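Cel44C (Paenibacillus polymyxa, PDB 2YIH) hydrolyses the beta-1,4-glucan backbone of xyloglucan and related glucans, this chain being its family 44 glycoside hydrolase part. Local coordinates at residues 94-99 against 168-173. The protein carries 8 engineered substitutions. Residues are numbered along the deposited sequence; the frame is centred on the assembly and turned at random.
Sequences SFHDQS and NKYGTA. With EDO (1,2-ethanediol), chain N.
H96 drives the edge of its imidazole into the face of Y170, a T-shaped pair that joins two helices of the TIM barrel, 90-102 and 159-170, which follow the second and third strands of the eight-stranded parallel barrel. The ring planes stand 85° apart, and CD2 of H96 sits 3.3 Å above the phenol plane, over its centre. On the opposite face of the phenol lies CG of neighbouring K169, so the ring is held between the two. Its hydroxyl, at the rim, donates to D97: Y170 OH to D97 OD1 is 2.7 Å, reaching the oxygen from above the carboxylate plane, 54° out of it. The other carboxylate oxygen accepts from a water, D97 OD2 to water 1 at 2.8 Å, and that water in turn accepts from K169 NZ. An ethanediol molecule, most likely a leftover of crystallisation, also donates through O1 to D97 OD2.

A phenylalanine in place of Y170 would probably leave D97 OD1 without its hydroxyl donor and the polar link from D97 to helix 159-170 resting on the water bridge to K169. Behind the stack, S106 OG bonds H96 ND1 and the carbonyl A177 O bonds H96 NE2, which fixes the flip of the ring. With H96 CG anti to the backbone N (chi1 -173°), the imidazole reaches across toward helix 159-170, and H96 CD2 comes 3.6 Å from each of the six ring carbons of Y170.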
ATOM      1  N   SER A  94      -7.333  19.299  -2.945  1.00  9.42           N
ATOM      2  CA  SER A  94      -8.136  18.996  -1.769  1.00 10.00           C
ATOM      3  C   SER A  94      -7.577  17.752  -1.025  1.00  9.34           C
ATOM      4  O   SER A  94      -7.495  17.730   0.214  1.00  9.69           O
ATOM      5  CB  SER A  94      -9.622  18.831  -2.160  1.00 10.63           C
ATOM      6  OG  SER A  94     -10.416  18.557  -1.000  1.00 12.27           O
ATOM      7  N   PHE A  95      -7.153  16.757  -1.796  1.00  9.14           N
ATOM      8  CA  PHE A  95      -6.544  15.540  -1.242  1.00  8.85           C
ATOM      9  C   PHE A  95      -5.282  15.925  -0.463  1.00  9.00           C
ATOM     10  O   PHE A  95      -5.079  15.502   0.681  1.00  9.92           O
ATOM     11  CB  PHE A  95      -6.197  14.569  -2.402  1.00  8.42           C
ATOM     12  CG  PHE A  95      -5.331  13.392  -1.984  1.00  8.62           C
ATOM     13  CD1 PHE A  95      -5.881  12.319  -1.274  1.00  8.84           C
ATOM     14  CD2 PHE A  95      -3.962  13.389  -2.253  1.00  8.49           C
ATOM     15  CE1 PHE A  95      -5.074  11.205  -0.924  1.00  8.67           C
ATOM     16  CE2 PHE A  95      -3.130  12.348  -1.830  1.00  8.63           C
ATOM     17  CZ  PHE A  95      -3.690  11.248  -1.165  1.00  8.46           C
ATOM     18  N   HIS A  96      -4.413  16.714  -1.077  1.00  8.82           N
ATOM     19  CA  HIS A  96      -3.135  17.017  -0.437  1.00  8.88           C
ATOM     20  C   HIS A  96      -3.346  17.968   0.747  1.00  8.97           C
ATOM     21  O   HIS A  96      -2.688  17.830   1.753  1.00  9.13           O
ATOM     22  CB  HIS A  96      -2.146  17.643  -1.414  1.00  9.14           C
ATOM     23  CG  HIS A  96      -0.777  17.809  -0.843  1.00  9.48           C
ATOM     24  ND1 HIS A  96      -0.108  16.770  -0.230  1.00  9.21           N
ATOM     25  CD2 HIS A  96       0.032  18.893  -0.748  1.00  9.29           C
ATOM     26  CE1 HIS A  96       1.070  17.200   0.198  1.00  9.80           C
ATOM     27  NE2 HIS A  96       1.182  18.486  -0.110  1.00  9.63           N
ATOM     28  N   ASP A  97      -4.302  18.883   0.645  1.00  9.35           N
ATOM     29  CA  ASP A  97      -4.611  19.751   1.803  1.00 10.09           C
ATOM     30  C   ASP A  97      -4.975  18.882   3.015  1.00 10.28           C
ATOM     31  O   ASP A  97      -4.626  19.224   4.162  1.00  9.98           O
ATOM     32  CB  ASP A  97      -5.782  20.699   1.492  1.00 10.59           C
ATOM     33  CG  ASP A  97      -5.397  21.865   0.582  1.00 11.45           C
ATOM     34  OD1 ASP A  97      -4.196  22.112   0.296  1.00 11.37           O
ATOM     35  OD2 ASP A  97      -6.345  22.577   0.156  1.00 12.26           O
ATOM     36  N   GLN A  98      -5.735  17.823   2.773  1.00 10.77           N
ATOM     37  CA  GLN A  98      -6.086  16.891   3.831  1.00 12.02           C
ATOM     38  C   GLN A  98      -4.843  16.164   4.375  1.00 12.35           C
ATOM     39  O   GLN A  98      -4.701  16.006   5.595  1.00 11.60           O
ATOM     40  CB  GLN A  98      -7.183  15.922   3.379  1.00 14.08           C
ATOM     41  CG  GLN A  98      -7.692  15.015   4.508  1.00 18.10           C
ATOM     42  CD  GLN A  98      -8.588  15.742   5.541  1.00 20.01           C
ATOM     43  OE1 GLN A  98      -8.623  16.978   5.622  1.00 24.40           O
ATOM     44  NE2 GLN A  98      -9.304  14.962   6.335  1.00 21.94           N
ATOM     45  N   SER A  99      -3.926  15.761   3.492  1.00 11.17           N
ATOM     46  CA  SER A  99      -2.669  15.168   3.967  1.00 11.61           C
ATOM     47  C   SER A  99      -1.905  16.139   4.873  1.00 12.17           C
ATOM     48  O   SER A  99      -1.319  15.722   5.886  1.00 11.50           O
ATOM     49  CB  SER A  99      -1.759  14.750   2.807  1.00 11.54           C
ATOM     50  OG  SER A  99      -2.244  13.551   2.221  1.00 10.77           O
ATOM     51  N   ASN A 168       4.122  25.102  -7.369  1.00 12.31           N
ATOM     52  CA  ASN A 168       3.838  26.524  -7.175  1.00 12.82           C
ATOM     53  C   ASN A 168       3.000  26.736  -5.897  1.00 13.90           C
ATOM     54  O   ASN A 168       3.204  27.711  -5.148  1.00 14.00           O
ATOM     55  CB  ASN A 168       3.107  27.086  -8.404  1.00 13.25           C
ATOM     56  CG  ASN A 168       2.619  28.510  -8.195  1.00 14.30           C
ATOM     57  OD1 ASN A 168       1.453  28.737  -7.889  1.00 15.87           O
ATOM     58  ND2 ASN A 168       3.526  29.458  -8.316  1.00 14.23           N
ATOM     59  N   LYS A 169       2.067  25.826  -5.636  1.00 12.86           N
ATOM     60  CA  LYS A 169       1.195  25.956  -4.477  1.00 13.42           C
ATOM     61  C   LYS A 169       1.864  25.512  -3.161  1.00 12.51           C
ATOM     62  O   LYS A 169       1.630  26.116  -2.079  1.00 13.02           O
ATOM     63  CB  LYS A 169      -0.104  25.164  -4.713  1.00 13.62           C
ATOM     64  CG  LYS A 169      -1.158  25.357  -3.637  1.00 15.71           C
ATOM     65  CD  LYS A 169      -2.485  24.763  -4.072  1.00 16.40           C
ATOM     66  CE  LYS A 169      -3.463  24.618  -2.913  1.00 17.52           C
ATOM     67  NZ  LYS A 169      -4.040  25.923  -2.460  1.00 19.48           N
ATOM     68  N   TYR A 170       2.645  24.433  -3.226  1.00 11.67           N
ATOM     69  CA  TYR A 170       3.045  23.707  -2.014  1.00 11.94           C
ATOM     70  C   TYR A 170       4.532  23.716  -1.748  1.00 12.41           C
ATOM     71  O   TYR A 170       4.968  23.251  -0.696  1.00 14.73           O
ATOM     72  CB  TYR A 170       2.612  22.250  -2.114  1.00 10.70           C
ATOM     73  CG  TYR A 170       1.101  22.090  -2.102  1.00 10.58           C
ATOM     74  CD1 TYR A 170       0.336  22.456  -0.987  1.00 10.24           C
ATOM     75  CD2 TYR A 170       0.449  21.535  -3.184  1.00 10.30           C
ATOM     76  CE1 TYR A 170      -1.054  22.325  -0.992  1.00 10.07           C
ATOM     77  CE2 TYR A 170      -0.942  21.362  -3.183  1.00 10.87           C
ATOM     78  CZ  TYR A 170      -1.690  21.767  -2.090  1.00 10.39           C
ATOM     79  OH  TYR A 170      -3.062  21.547  -2.074  1.00 11.10           O
ATOM     80  N   GLY A 171       5.311  24.154  -2.736  1.00 12.74           N
ATOM     81  CA  GLY A 171       6.760  23.947  -2.727  1.00 12.86           C
ATOM     82  C   GLY A 171       7.158  22.566  -3.218  1.00 13.30           C
ATOM     83  O   GLY A 171       6.287  21.739  -3.585  1.00 13.10           O
ATOM     84  N   THR A 172       8.462  22.283  -3.211  1.00 12.60           N
ATOM     85  CA  THR A 172       8.936  20.997  -3.723  1.00 12.63           C
ATOM     86  C   THR A 172       8.817  19.879  -2.683  1.00 12.30           C
ATOM     87  O   THR A 172       8.617  20.131  -1.484  1.00 11.95           O
ATOM     88  CB  THR A 172      10.385  21.081  -4.187  1.00 13.33           C
ATOM     89  OG1 THR A 172      11.222  21.422  -3.070  1.00 14.10           O
ATOM     90  CG2 THR A 172      10.540  22.128  -5.276  1.00 13.83           C
ATOM     91  N   ALA A 173       8.984  18.644  -3.140  1.00 12.47           N
ATOM     92  CA  ALA A 173       8.902  17.466  -2.276  1.00 13.09           C
ATOM     93  C   ALA A 173       9.808  17.552  -1.048  1.00 14.23           C
ATOM     94  O   ALA A 173       9.476  17.014   0.011  1.00 14.19           O
ATOM     95  CB  ALA A 173       9.244  16.206  -3.076  1.00 12.65           C
TER
HETATM   96  C1  EDO N1531      -8.833  22.976  -3.265  1.00 30.88           C
HETATM   97  O1  EDO N1531      -7.551  22.743  -2.664  1.00 25.75           O
HETATM   98  C2  EDO N1531      -9.996  22.585  -2.354  1.00 31.75           C
HETATM   99  O2  EDO N1531     -11.104  22.269  -3.215  1.00 34.41           O
HETATM  100  O   HOH W   1      -5.947  25.270  -0.521  1.00 29.48           O